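Long-range contacts in protein-glutamine gamma-glutamyltransferase 2 (Pagrus major, PDB 1G0D), which probably catalyses the calcium-dependent joining of glutamine side chains in proteins to lysine side chains and other primary amines, cross-linking or modifying them: residues 54-59 against 112-117; 474-479 against 491-496; 524-529 against 538-543. All coordinates share one frame; numbering follows the deposited sequence.

Interaction 1: 54-59 against 112-117; sequences HHLELV and VLVMSP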
ATOM      1  N   HIS A  54     -48.113   4.195 -25.994  1.00 60.68           N
ATOM      2  CA  HIS A  54     -47.021   3.393 -25.457  1.00 54.80           C
ATOM      3  C   HIS A  54     -45.928   4.286 -24.865  1.00 50.96           C
ATOM      4  O   HIS A  54     -45.589   5.323 -25.430  1.00 52.20           O
ATOM      5  CB  HIS A  54     -46.428   2.533 -26.566  1.00 54.21           C
ATOM      6  CG  HIS A  54     -47.282   1.365 -26.925  1.00 55.34           C
ATOM      7  ND1 HIS A  54     -48.574   1.226 -26.472  1.00 58.21           N
ATOM      8  CD2 HIS A  54     -47.015   0.259 -27.656  1.00 55.89           C
ATOM      9  CE1 HIS A  54     -49.070   0.080 -26.907  1.00 58.84           C
ATOM     10  NE2 HIS A  54     -48.143  -0.525 -27.627  1.00 56.39           N
ATOM     11  N   HIS A  55     -45.355   3.877 -23.742  1.00 43.55           N
ATOM     12  CA  HIS A  55     -44.329   4.688 -23.126  1.00 37.98           C
ATOM     13  C   HIS A  55     -43.158   3.835 -22.690  1.00 32.51           C
ATOM     14  O   HIS A  55     -43.286   2.636 -22.614  1.00 27.93           O
ATOM     15  CB  HIS A  55     -44.934   5.437 -21.936  1.00 42.62           C
ATOM     16  CG  HIS A  55     -45.104   4.597 -20.708  1.00 45.14           C
ATOM     17  ND1 HIS A  55     -45.936   3.501 -20.665  1.00 49.38           N
ATOM     18  CD2 HIS A  55     -44.514   4.663 -19.491  1.00 48.09           C
ATOM     19  CE1 HIS A  55     -45.847   2.923 -19.481  1.00 47.58           C
ATOM     20  NE2 HIS A  55     -44.990   3.609 -18.749  1.00 47.12           N
ATOM     21  N   LEU A  56     -42.006   4.454 -22.422  1.00 33.09           N
ATOM     22  CA  LEU A  56     -40.820   3.704 -21.970  1.00 30.12           C
ATOM     23  C   LEU A  56     -40.787   3.550 -20.439  1.00 29.20           C
ATOM     24  O   LEU A  56     -41.257   4.413 -19.685  1.00 25.59           O
ATOM     25  CB  LEU A  56     -39.494   4.362 -22.439  1.00 26.86           C
ATOM     26  CG  LEU A  56     -39.102   4.425 -23.922  1.00 23.61           C
ATOM     27  CD1 LEU A  56     -37.663   4.898 -24.094  1.00 19.99           C
ATOM     28  CD2 LEU A  56     -39.301   3.076 -24.537  1.00 26.46           C
ATOM     29  N   GLU A  57     -40.207   2.429 -20.010  1.00 29.42           N
ATOM     30  CA  GLU A  57     -40.064   2.063 -18.612  1.00 29.06           C
ATOM     31  C   GLU A  57     -38.634   1.550 -18.435  1.00 26.74           C
ATOM     32  O   GLU A  57     -38.113   0.821 -19.286  1.00 25.41           O
ATOM     33  CB  GLU A  57     -41.058   0.962 -18.284  1.00 33.22           C
ATOM     34  CG  GLU A  57     -41.436   0.914 -16.858  1.00 38.75           C
ATOM     35  CD  GLU A  57     -42.379   2.026 -16.522  1.00 44.53           C
ATOM     36  OE1 GLU A  57     -43.530   1.972 -16.991  1.00 48.25           O
ATOM     37  OE2 GLU A  57     -41.974   2.962 -15.797  1.00 52.18           O
ATOM     38  N   LEU A  58     -37.986   1.930 -17.341  1.00 25.51           N
ATOM     39  CA  LEU A  58     -36.604   1.486 -17.115  1.00 22.83           C
ATOM     40  C   LEU A  58     -36.394   0.821 -15.763  1.00 21.30           C
ATOM     41  O   LEU A  58     -36.729   1.391 -14.722  1.00 19.23           O
ATOM     42  CB  LEU A  58     -35.629   2.673 -17.219  1.00 21.06           C
ATOM     43  CG  LEU A  58     -34.930   2.926 -18.560  1.00 19.18           C
ATOM     44  CD1 LEU A  58     -35.991   3.310 -19.566  1.00 18.12           C
ATOM     45  CD2 LEU A  58     -33.871   4.020 -18.445  1.00 15.57           C
ATOM     46  N   VAL A  59     -35.842  -0.385 -15.775  1.00 19.85           N
ATOM     47  CA  VAL A  59     -35.548  -1.045 -14.517  1.00 19.92           C
ATOM     48  C   VAL A  59     -34.136  -1.613 -14.515  1.00 18.04           C
ATOM     49  O   VAL A  59     -33.675  -2.190 -15.499  1.00 17.09           O
ATOM     50  CB  VAL A  59     -36.607  -2.114 -14.167  1.00 19.25           C
ATOM     51  CG1 VAL A  59     -37.328  -2.518 -15.384  1.00 23.46           C
ATOM     52  CG2 VAL A  59     -35.972  -3.287 -13.453  1.00 21.06           C
ATOM     53  N   VAL A 112     -34.656  -1.793 -20.676  1.00 27.98           N
ATOM     54  CA  VAL A 112     -35.580  -0.741 -21.126  1.00 29.00           C
ATOM     55  C   VAL A 112     -36.882  -1.429 -21.667  1.00 28.98           C
ATOM     56  O   VAL A 112     -36.847  -2.191 -22.655  1.00 26.04           O
ATOM     57  CB  VAL A 112     -34.890   0.173 -22.227  1.00 28.31           C
ATOM     58  CG1 VAL A 112     -35.891   1.178 -22.820  1.00 27.55           C
ATOM     59  CG2 VAL A 112     -33.701   0.911 -21.608  1.00 24.15           C
ATOM     60  N   LEU A 113     -38.010  -1.201 -20.989  1.00 27.87           N
ATOM     61  CA  LEU A 113     -39.287  -1.794 -21.399  1.00 29.00           C
ATOM     62  C   LEU A 113     -40.200  -0.817 -22.116  1.00 31.02           C
ATOM     63  O   LEU A 113     -40.361   0.316 -21.673  1.00 31.87           O
ATOM     64  CB  LEU A 113     -40.093  -2.278 -20.203  1.00 26.25           C
ATOM     65  CG  LEU A 113     -39.809  -3.457 -19.289  1.00 28.85           C
ATOM     66  CD1 LEU A 113     -38.719  -4.384 -19.780  1.00 29.67           C
ATOM     67  CD2 LEU A 113     -39.450  -2.838 -17.974  1.00 28.63           C
ATOM     68  N   VAL A 114     -40.804  -1.260 -23.216  1.00 32.38           N
ATOM     69  CA  VAL A 114     -41.785  -0.450 -23.943  1.00 33.87           C
ATOM     70  C   VAL A 114     -43.125  -1.046 -23.537  1.00 35.15           C
ATOM     71  O   VAL A 114     -43.320  -2.248 -23.651  1.00 36.32           O
ATOM     72  CB  VAL A 114     -41.637  -0.579 -25.491  1.00 29.91           C
ATOM     73  CG1 VAL A 114     -42.758   0.223 -26.180  1.00 28.08           C
ATOM     74  CG2 VAL A 114     -40.257  -0.074 -25.934  1.00 31.85           C
ATOM     75  N   MET A 115     -44.057  -0.230 -23.066  1.00 38.22           N
ATOM     76  CA  MET A 115     -45.321  -0.799 -22.650  1.00 43.15           C
ATOM     77  C   MET A 115     -46.603  -0.183 -23.096  1.00 48.50           C
ATOM     78  O   MET A 115     -46.692   1.024 -23.336  1.00 47.41           O
ATOM     79  CB  MET A 115     -45.383  -0.846 -21.158  1.00 44.04           C
ATOM     80  CG  MET A 115     -44.384  -1.752 -20.590  1.00 48.17           C
ATOM     81  SD  MET A 115     -44.007  -1.180 -18.996  1.00 51.73           S
ATOM     82  CE  MET A 115     -45.535  -0.190 -18.583  1.00 50.35           C
ATOM     83  N   SER A 116     -47.612  -1.051 -23.138  1.00 53.42           N
ATOM     84  CA  SER A 116     -48.978  -0.710 -23.498  1.00 57.38           C
ATOM     85  C   SER A 116     -49.505   0.255 -22.437  1.00 59.57           C
ATOM     86  O   SER A 116     -49.039   0.241 -21.309  1.00 61.89           O
ATOM     87  CB  SER A 116     -49.807  -1.984 -23.491  1.00 56.98           C
ATOM     88  OG  SER A 116     -51.124  -1.749 -23.949  1.00 66.44           O
ATOM     89  N   PRO A 117     -50.480   1.110 -22.780  1.00 63.26           N
ATOM     90  CA  PRO A 117     -51.008   2.045 -21.776  1.00 67.54           C
ATOM     91  C   PRO A 117     -51.804   1.387 -20.647  1.00 71.47           C
ATOM     92  O   PRO A 117     -52.161   2.055 -19.676  1.00 72.83           O
ATOM     93  CB  PRO A 117     -51.885   3.000 -22.590  1.00 66.02           C
ATOM     94  CG  PRO A 117     -52.305   2.204 -23.757  1.00 65.19           C
ATOM     95  CD  PRO A 117     -51.139   1.285 -24.083  1.00 65.00           C
TER
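Met115 lies alongside His55 on one face of an antiparallel strand pair. CB of Met115 sits 4.2 Å from CE1 of His55. CG is anti to the carbonyl carbon (chi1 -65°) and leads on to the sulfur. SD lies 3.7 Å from CB of Glu57. The chain then bends at chi3, which puts the terminal methyl beside two partners. CE is 3.3 Å from CE1 of His55, meeting the ring obliquely. It is also 3.4 Å from OE1 of Glu57.

The ring and the carboxylate are joined along their own strand. NE2 of His55 donates to OE1 of Glu57 over 2.8 Å, reaching the oxygen from above the carboxylate plane. OE2 of Glu57 forms a salt bridge with Lys74. An alanine in place of His55 would probably leave OE1 of Glu57 without its ring donor and give the Met115 methyl more freedom to turn.

Backbone bonds join His55 with Met115 and Glu57 with Leu113, two in each pair. The opposite face is apolar. CD2 of Leu56 packs on CG2 of Val114 at 3.6 Å, and Leu58 lies side by side with Val112. Beyond the paired region, the His54 ring has Met115 C and Ser116 N over one face, and CD of Pro117 is at its edge.

Leu56 and Leu58 also touch strand 92-98 of the second sheet. The contact is thus typical of a beta sandwich: two neighbouring strands of the N-terminal domain turn one apolar face to the core, and the other face is mixed, with His55 and Glu57 beside Leu113 and Met115.

Interaction 2: 474-479 against 491-496; sequences QLSIKH and IVEVKN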
ATOM      1  N   GLN A 474      27.177  10.857  25.401  1.00 35.11           N
ATOM      2  CA  GLN A 474      26.273  10.788  24.261  1.00 36.67           C
ATOM      3  C   GLN A 474      26.747   9.713  23.310  1.00 34.88           C
ATOM      4  O   GLN A 474      27.827   9.802  22.739  1.00 37.77           O
ATOM      5  CB  GLN A 474      26.214  12.132  23.540  1.00 43.31           C
ATOM      6  CG  GLN A 474      25.835  13.308  24.444  1.00 52.50           C
ATOM      7  CD  GLN A 474      24.411  13.210  25.006  1.00 58.47           C
ATOM      8  OE1 GLN A 474      24.045  13.929  25.947  1.00 59.31           O
ATOM      9  NE2 GLN A 474      23.603  12.318  24.430  1.00 62.48           N
ATOM     10  N   LEU A 475      25.920   8.693  23.135  1.00 33.00           N
ATOM     11  CA  LEU A 475      26.252   7.552  22.286  1.00 30.00           C
ATOM     12  C   LEU A 475      25.602   7.698  20.921  1.00 29.09           C
ATOM     13  O   LEU A 475      24.480   8.161  20.823  1.00 29.65           O
ATOM     14  CB  LEU A 475      25.765   6.263  22.977  1.00 27.70           C
ATOM     15  CG  LEU A 475      26.427   4.895  22.763  1.00 28.72           C
ATOM     16  CD1 LEU A 475      27.938   4.977  22.714  1.00 28.48           C
ATOM     17  CD2 LEU A 475      25.988   3.983  23.884  1.00 27.48           C
ATOM     18  N   SER A 476      26.309   7.300  19.868  1.00 27.88           N
ATOM     19  CA  SER A 476      25.780   7.393  18.514  1.00 27.90           C
ATOM     20  C   SER A 476      26.505   6.426  17.592  1.00 26.37           C
ATOM     21  O   SER A 476      27.682   6.182  17.799  1.00 29.62           O
ATOM     22  CB  SER A 476      25.941   8.825  17.991  1.00 31.64           C
ATOM     23  OG  SER A 476      27.284   9.108  17.619  1.00 37.62           O
ATOM     24  N   ILE A 477      25.807   5.872  16.598  1.00 23.93           N
ATOM     25  CA  ILE A 477      26.389   4.928  15.632  1.00 25.56           C
ATOM     26  C   ILE A 477      26.381   5.585  14.274  1.00 25.87           C
ATOM     27  O   ILE A 477      25.420   6.272  13.942  1.00 29.49           O
ATOM     28  CB  ILE A 477      25.570   3.608  15.559  1.00 25.34           C
ATOM     29  CG1 ILE A 477      25.612   2.913  16.915  1.00 25.33           C
ATOM     30  CG2 ILE A 477      26.143   2.669  14.532  1.00 19.57           C
ATOM     31  CD1 ILE A 477      24.422   2.068  17.177  1.00 29.13           C
ATOM     32  N   LYS A 478      27.428   5.381  13.481  1.00 25.00           N
ATOM     33  CA  LYS A 478      27.488   6.022  12.174  1.00 26.89           C
ATOM     34  C   LYS A 478      28.056   5.139  11.099  1.00 26.00           C
ATOM     35  O   LYS A 478      28.889   4.302  11.369  1.00 31.95           O
ATOM     36  CB  LYS A 478      28.327   7.291  12.250  1.00 35.84           C
ATOM     37  CG  LYS A 478      29.030   7.517  13.583  1.00 45.73           C
ATOM     38  CD  LYS A 478      29.212   9.005  13.868  1.00 53.37           C
ATOM     39  CE  LYS A 478      30.334   9.233  14.885  1.00 60.01           C
ATOM     40  NZ  LYS A 478      30.563  10.689  15.161  1.00 66.45           N
ATOM     41  N   HIS A 479      27.614   5.326   9.868  1.00 25.15           N
ATOM     42  CA  HIS A 479      28.120   4.506   8.791  1.00 27.59           C
ATOM     43  C   HIS A 479      28.082   5.217   7.447  1.00 30.57           C
ATOM     44  O   HIS A 479      27.290   6.142   7.258  1.00 31.49           O
ATOM     45  CB  HIS A 479      27.326   3.200   8.721  1.00 29.39           C
ATOM     46  CG  HIS A 479      25.917   3.353   8.219  1.00 31.74           C
ATOM     47  ND1 HIS A 479      24.824   2.911   8.935  1.00 32.24           N
ATOM     48  CD2 HIS A 479      25.425   3.828   7.049  1.00 29.57           C
ATOM     49  CE1 HIS A 479      23.726   3.107   8.231  1.00 33.73           C
ATOM     50  NE2 HIS A 479      24.063   3.663   7.083  1.00 32.49           N
ATOM     51  N   ILE A 491      31.242   3.313  12.925  1.00 30.49           N
ATOM     52  CA  ILE A 491      31.778   3.918  14.133  1.00 31.42           C
ATOM     53  C   ILE A 491      30.721   4.087  15.206  1.00 30.09           C
ATOM     54  O   ILE A 491      29.560   4.395  14.915  1.00 32.76           O
ATOM     55  CB  ILE A 491      32.391   5.283  13.866  1.00 31.18           C
ATOM     56  CG1 ILE A 491      33.486   5.134  12.844  1.00 33.39           C
ATOM     57  CG2 ILE A 491      32.978   5.853  15.124  1.00 34.68           C
ATOM     58  CD1 ILE A 491      32.968   5.450  11.516  1.00 39.74           C
ATOM     59  N   VAL A 492      31.132   3.841  16.446  1.00 28.13           N
ATOM     60  CA  VAL A 492      30.283   3.999  17.613  1.00 27.14           C
ATOM     61  C   VAL A 492      31.019   5.097  18.371  1.00 29.86           C
ATOM     62  O   VAL A 492      32.112   4.875  18.872  1.00 31.48           O
ATOM     63  CB  VAL A 492      30.242   2.692  18.474  1.00 21.85           C
ATOM     64  CG1 VAL A 492      29.444   2.917  19.748  1.00 24.13           C
ATOM     65  CG2 VAL A 492      29.595   1.578  17.677  1.00 23.49           C
ATOM     66  N   GLU A 493      30.435   6.294  18.438  1.00 29.15           N
ATOM     67  CA  GLU A 493      31.092   7.380  19.112  1.00 25.52           C
ATOM     68  C   GLU A 493      30.413   7.782  20.392  1.00 27.14           C
ATOM     69  O   GLU A 493      29.213   7.988  20.434  1.00 29.60           O
ATOM     70  CB  GLU A 493      31.183   8.570  18.174  1.00 28.19           C
ATOM     71  CG  GLU A 493      31.517   9.869  18.871  1.00 34.66           C
ATOM     72  CD  GLU A 493      31.683  11.034  17.911  1.00 39.14           C
ATOM     73  OE1 GLU A 493      32.843  11.335  17.542  1.00 38.89           O
ATOM     74  OE2 GLU A 493      30.652  11.649  17.537  1.00 44.11           O
ATOM     75  N   VAL A 494      31.209   7.881  21.449  1.00 28.63           N
ATOM     76  CA  VAL A 494      30.745   8.284  22.771  1.00 25.21           C
ATOM     77  C   VAL A 494      31.213   9.724  22.960  1.00 25.18           C
ATOM     78  O   VAL A 494      32.403   9.982  22.926  1.00 25.24           O
ATOM     79  CB  VAL A 494      31.413   7.419  23.871  1.00 21.56           C
ATOM     80  CG1 VAL A 494      30.871   7.832  25.212  1.00 19.34           C
ATOM     81  CG2 VAL A 494      31.207   5.921  23.594  1.00 13.37           C
ATOM     82  N   LYS A 495      30.301  10.666  23.138  1.00 26.75           N
ATOM     83  CA  LYS A 495      30.716  12.054  23.306  1.00 27.64           C
ATOM     84  C   LYS A 495      30.519  12.458  24.727  1.00 26.42           C
ATOM     85  O   LYS A 495      29.405  12.486  25.215  1.00 29.83           O
ATOM     86  CB  LYS A 495      29.883  13.030  22.437  1.00 33.97           C
ATOM     87  CG  LYS A 495      30.423  13.342  21.010  1.00 41.67           C
ATOM     88  CD  LYS A 495      29.308  13.443  19.929  1.00 42.96           C
ATOM     89  CE  LYS A 495      28.183  12.361  20.107  1.00 48.84           C
ATOM     90  NZ  LYS A 495      28.370  11.033  19.421  1.00 36.73           N
ATOM     91  N   ASN A 496      31.595  12.784  25.403  1.00 26.57           N
ATOM     92  CA  ASN A 496      31.454  13.234  26.764  1.00 27.74           C
ATOM     93  C   ASN A 496      31.366  14.754  26.719  1.00 28.87           C
ATOM     94  O   ASN A 496      32.372  15.417  26.556  1.00 33.73           O
ATOM     95  CB  ASN A 496      32.664  12.791  27.608  1.00 20.77           C
ATOM     96  CG  ASN A 496      32.591  13.299  29.031  1.00 20.16           C
ATOM     97  OD1 ASN A 496      31.665  14.024  29.402  1.00 23.00           O
ATOM     98  ND2 ASN A 496      33.570  12.926  29.843  1.00 22.74           N
TER
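Lys478 and Glu493 meet through unlike torsions. CG of Lys478 stands almost eclipsed with the backbone N (chi1 7°), and the rest of the chain runs out extended. CG of Glu493 is anti to its backbone N (chi1 165°). The two side chains slant across each other, with CE of Lys478 3.5 Å from CB of Glu493. Lys495 bends at chi2, chi3 and chi4, and its amino group comes back over the same face of the sheet.

Three charged groups gather there. NZ of Lys478 forms a salt bridge of 2.6 Å with OE2 of Glu493, entering from well above the carboxylate plane. NZ of Lys495 reaches the same OE2 of Glu493 at 3.0 Å, on the anti side and closer to that plane. It also makes a weak bond of 2.9 Å to OG of Ser476.

The other face is apolar. CD1 of Leu475 touches CG2 of Val494 at 3.5 Å and CG1 of Val492 at 3.9 Å. These residues also pack on strand 558-566. The backbones are joined at Gln474 with Lys495, Ser476 with Glu493, and Lys478 with Ile491.

The strands form a beta hairpin. Ser476 to His479 belong to a GTP site inferred from relatives, and the side chain of Ile477 lies near that of Ala578 of the same site.

One carboxylate oxygen serves two amino groups, with NZ of Lys478 and NZ of Lys495 4.8 Å apart. The shared negative charge would probably offset the repulsion between the lysines and help keep Glu493 ionised. The amino group of Lys478 is thus engaged with protein in this structure.

Interaction 3: 524-529 against 538-543; sequences QRKTIS and HKEVMR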
ATOM      1  N   GLN A 524      28.688 -10.779  15.317  1.00 57.13           N
ATOM      2  CA  GLN A 524      29.740 -10.180  16.145  1.00 51.81           C
ATOM      3  C   GLN A 524      29.384  -9.189  17.219  1.00 50.68           C
ATOM      4  O   GLN A 524      28.609  -8.275  17.020  1.00 51.83           O
ATOM      5  CB  GLN A 524      30.871  -9.607  15.301  1.00 50.40           C
ATOM      6  CG  GLN A 524      30.813  -8.155  14.998  1.00 51.94           C
ATOM      7  CD  GLN A 524      31.933  -7.777  14.058  1.00 54.24           C
ATOM      8  OE1 GLN A 524      32.788  -6.957  14.400  1.00 58.31           O
ATOM      9  NE2 GLN A 524      31.952  -8.389  12.865  1.00 53.39           N
ATOM     10  N   ARG A 525      30.021  -9.393  18.365  1.00 51.40           N
ATOM     11  CA  ARG A 525      29.837  -8.600  19.576  1.00 49.72           C
ATOM     12  C   ARG A 525      31.221  -8.129  20.083  1.00 50.35           C
ATOM     13  O   ARG A 525      32.253  -8.589  19.584  1.00 53.01           O
ATOM     14  CB  ARG A 525      29.140  -9.493  20.590  1.00 47.92           C
ATOM     15  CG  ARG A 525      28.916  -8.909  21.928  1.00 48.21           C
ATOM     16  CD  ARG A 525      28.561 -10.036  22.866  1.00 45.10           C
ATOM     17  NE  ARG A 525      27.203 -10.504  22.651  1.00 40.04           N
ATOM     18  CZ  ARG A 525      26.197 -10.224  23.465  1.00 39.26           C
ATOM     19  NH1 ARG A 525      24.990 -10.696  23.193  1.00 40.84           N
ATOM     20  NH2 ARG A 525      26.400  -9.474  24.549  1.00 36.56           N
ATOM     21  N   LYS A 526      31.268  -7.229  21.062  1.00 50.57           N
ATOM     22  CA  LYS A 526      32.562  -6.722  21.539  1.00 48.06           C
ATOM     23  C   LYS A 526      32.353  -5.728  22.668  1.00 45.90           C
ATOM     24  O   LYS A 526      31.535  -4.832  22.551  1.00 46.71           O
ATOM     25  CB  LYS A 526      33.266  -6.038  20.363  1.00 49.71           C
ATOM     26  CG  LYS A 526      34.568  -5.300  20.624  1.00 55.07           C
ATOM     27  CD  LYS A 526      34.981  -4.603  19.303  1.00 61.17           C
ATOM     28  CE  LYS A 526      36.313  -3.859  19.366  1.00 63.94           C
ATOM     29  NZ  LYS A 526      36.184  -2.478  18.781  1.00 66.82           N
ATOM     30  N   THR A 527      33.074  -5.892  23.768  1.00 44.27           N
ATOM     31  CA  THR A 527      32.950  -4.957  24.882  1.00 43.26           C
ATOM     32  C   THR A 527      34.288  -4.305  25.153  1.00 44.87           C
ATOM     33  O   THR A 527      35.305  -4.978  25.227  1.00 47.33           O
ATOM     34  CB  THR A 527      32.487  -5.633  26.152  1.00 39.69           C
ATOM     35  OG1 THR A 527      31.080  -5.877  26.054  1.00 43.33           O
ATOM     36  CG2 THR A 527      32.740  -4.737  27.347  1.00 33.12           C
ATOM     37  N   ILE A 528      34.278  -2.990  25.303  1.00 45.63           N
ATOM     38  CA  ILE A 528      35.494  -2.248  25.541  1.00 44.58           C
ATOM     39  C   ILE A 528      35.356  -1.445  26.792  1.00 44.24           C
ATOM     40  O   ILE A 528      34.248  -1.191  27.256  1.00 44.18           O
ATOM     41  CB  ILE A 528      35.782  -1.275  24.369  1.00 45.88           C
ATOM     42  CG1 ILE A 528      37.164  -1.564  23.797  1.00 48.50           C
ATOM     43  CG2 ILE A 528      35.698   0.189  24.827  1.00 42.23           C
ATOM     44  CD1 ILE A 528      37.329  -2.970  23.251  1.00 51.94           C
ATOM     45  N   SER A 529      36.492  -1.067  27.352  1.00 45.57           N
ATOM     46  CA  SER A 529      36.484  -0.225  28.531  1.00 47.21           C
ATOM     47  C   SER A 529      36.939   1.106  27.990  1.00 45.38           C
ATOM     48  O   SER A 529      37.918   1.202  27.237  1.00 45.84           O
ATOM     49  CB  SER A 529      37.432  -0.739  29.603  1.00 51.26           C
ATOM     50  OG  SER A 529      36.693  -1.444  30.590  1.00 55.99           O
ATOM     51  N   HIS A 538      35.233   9.765  22.234  1.00 42.24           N
ATOM     52  CA  HIS A 538      35.922   8.523  21.881  1.00 40.26           C
ATOM     53  C   HIS A 538      35.208   7.787  20.744  1.00 38.51           C
ATOM     54  O   HIS A 538      34.017   7.514  20.822  1.00 38.55           O
ATOM     55  CB  HIS A 538      36.019   7.606  23.117  1.00 42.40           C
ATOM     56  CG  HIS A 538      36.420   6.199  22.807  1.00 44.07           C
ATOM     57  ND1 HIS A 538      37.737   5.787  22.772  1.00 47.12           N
ATOM     58  CD2 HIS A 538      35.682   5.103  22.513  1.00 48.88           C
ATOM     59  CE1 HIS A 538      37.792   4.505  22.464  1.00 47.29           C
ATOM     60  NE2 HIS A 538      36.557   4.063  22.307  1.00 49.07           N
ATOM     61  N   LYS A 539      35.948   7.464  19.695  1.00 38.00           N
ATOM     62  CA  LYS A 539      35.381   6.751  18.563  1.00 42.32           C
ATOM     63  C   LYS A 539      35.930   5.334  18.425  1.00 42.21           C
ATOM     64  O   LYS A 539      37.132   5.141  18.255  1.00 43.99           O
ATOM     65  CB  LYS A 539      35.661   7.495  17.265  1.00 45.60           C
ATOM     66  CG  LYS A 539      34.968   8.837  17.139  1.00 53.87           C
ATOM     67  CD  LYS A 539      34.933   9.253  15.669  1.00 61.74           C
ATOM     68  CE  LYS A 539      34.930  10.769  15.475  1.00 64.64           C
ATOM     69  NZ  LYS A 539      35.184  11.157  14.045  1.00 66.19           N
ATOM     70  N   GLU A 540      35.044   4.344  18.498  1.00 41.22           N
ATOM     71  CA  GLU A 540      35.426   2.947  18.346  1.00 39.20           C
ATOM     72  C   GLU A 540      34.842   2.452  17.045  1.00 36.17           C
ATOM     73  O   GLU A 540      33.780   2.901  16.614  1.00 35.11           O
ATOM     74  CB  GLU A 540      34.883   2.096  19.491  1.00 42.95           C
ATOM     75  CG  GLU A 540      35.866   1.894  20.623  1.00 52.53           C
ATOM     76  CD  GLU A 540      36.765   0.701  20.407  1.00 56.93           C
ATOM     77  OE1 GLU A 540      37.847   0.891  19.815  1.00 58.88           O
ATOM     78  OE2 GLU A 540      36.390  -0.418  20.824  1.00 59.63           O
ATOM     79  N   VAL A 541      35.549   1.534  16.410  1.00 34.72           N
ATOM     80  CA  VAL A 541      35.118   0.969  15.146  1.00 34.30           C
ATOM     81  C   VAL A 541      34.815  -0.532  15.207  1.00 36.19           C
ATOM     82  O   VAL A 541      35.421  -1.298  15.966  1.00 35.83           O
ATOM     83  CB  VAL A 541      36.197   1.213  14.063  1.00 29.98           C
ATOM     84  CG1 VAL A 541      35.840   0.478  12.796  1.00 31.75           C
ATOM     85  CG2 VAL A 541      36.329   2.699  13.804  1.00 33.95           C
ATOM     86  N   MET A 542      33.840  -0.946  14.411  1.00 36.91           N
ATOM     87  CA  MET A 542      33.477  -2.341  14.337  1.00 37.95           C
ATOM     88  C   MET A 542      33.502  -2.662  12.873  1.00 36.39           C
ATOM     89  O   MET A 542      32.778  -2.060  12.101  1.00 36.45           O
ATOM     90  CB  MET A 542      32.079  -2.547  14.896  1.00 40.53           C
ATOM     91  CG  MET A 542      31.536  -3.966  14.759  1.00 43.18           C
ATOM     92  SD  MET A 542      30.016  -4.177  15.737  1.00 49.50           S
ATOM     93  CE  MET A 542      29.841  -2.500  16.462  1.00 34.90           C
ATOM     94  N   ARG A 543      34.345  -3.599  12.473  1.00 35.97           N
ATOM     95  CA  ARG A 543      34.408  -3.931  11.070  1.00 34.30           C
ATOM     96  C   ARG A 543      33.622  -5.159  10.752  1.00 35.03           C
ATOM     97  O   ARG A 543      33.949  -6.248  11.220  1.00 36.44           O
ATOM     98  CB  ARG A 543      35.843  -4.139  10.621  1.00 33.02           C
ATOM     99  CG  ARG A 543      35.969  -4.516   9.155  1.00 32.42           C
ATOM    100  CD  ARG A 543      37.308  -4.075   8.590  1.00 31.23           C
ATOM    101  NE  ARG A 543      37.393  -4.338   7.160  1.00 32.45           N
ATOM    102  CZ  ARG A 543      37.187  -3.421   6.215  1.00 34.74           C
ATOM    103  NH1 ARG A 543      36.879  -2.171   6.546  1.00 31.39           N
ATOM    104  NH2 ARG A 543      37.297  -3.754   4.933  1.00 37.67           N
TER
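Lys526 reaches across to Glu540 and to the backbone of Val541. The two strands run antiparallel, but their axes are 9.4 Å apart, and side chains carry the contact.

The tight part centres on two oxygens. CG of Lys526 is anti to the backbone N (chi1 174°), and the chain stays extended until a bend at chi4 turns NZ. NZ forms a salt bridge of 2.9 Å with OE2 of Glu540, from above the carboxylate plane. It also donates to O of Val541 over 3.1 Å. Ile528 and Glu540 meet tip to tip, with CG1 of Ile528 3.3 Å from OE2. Glu540 and Met542 both also rest on Met508 of strand 502-513.

At the other end the grip is looser. Gln524 and Met542 slide past each other in opposite directions. OE1 of Gln524 lies 3.3 Å from CG of Met542, while NE2 makes a weak bond of 3.4 Å to O of Arg543. Val541 and Arg543 turn away from strand 525-529 and are exposed. Arg543 pairs with Asp489 instead.

The contact links the edge strands of two sheets. One ammonium group bridges a carboxylate and a carbonyl, and the carboxylate oxygen has isoleucine carbons beside it. That apolar neighbour would probably strengthen the pull between Lys526 and Glu540.

From the N terminus, interaction 1 comes first. It closes a loop of 52 residues that includes strands 68-72, 83-88 and 92-98 of the N-terminal domain. The chain then passes through the region that holds Cys272, His332 and Asp355 of the active site. Interaction 2 closes a short hairpin of 11 intervening residues. Interaction 3 follows with only eight between its segments. The three loops are in series, so none nests in or crosses another. Interaction 1 lies about 82 Å from interaction 2, centre to centre. Interactions 2 and 3 touch, because strands 488-496 and 536-544 are neighbours in one sheet. Interaction 3 connects that sheet to the edge strand 525-532 of another.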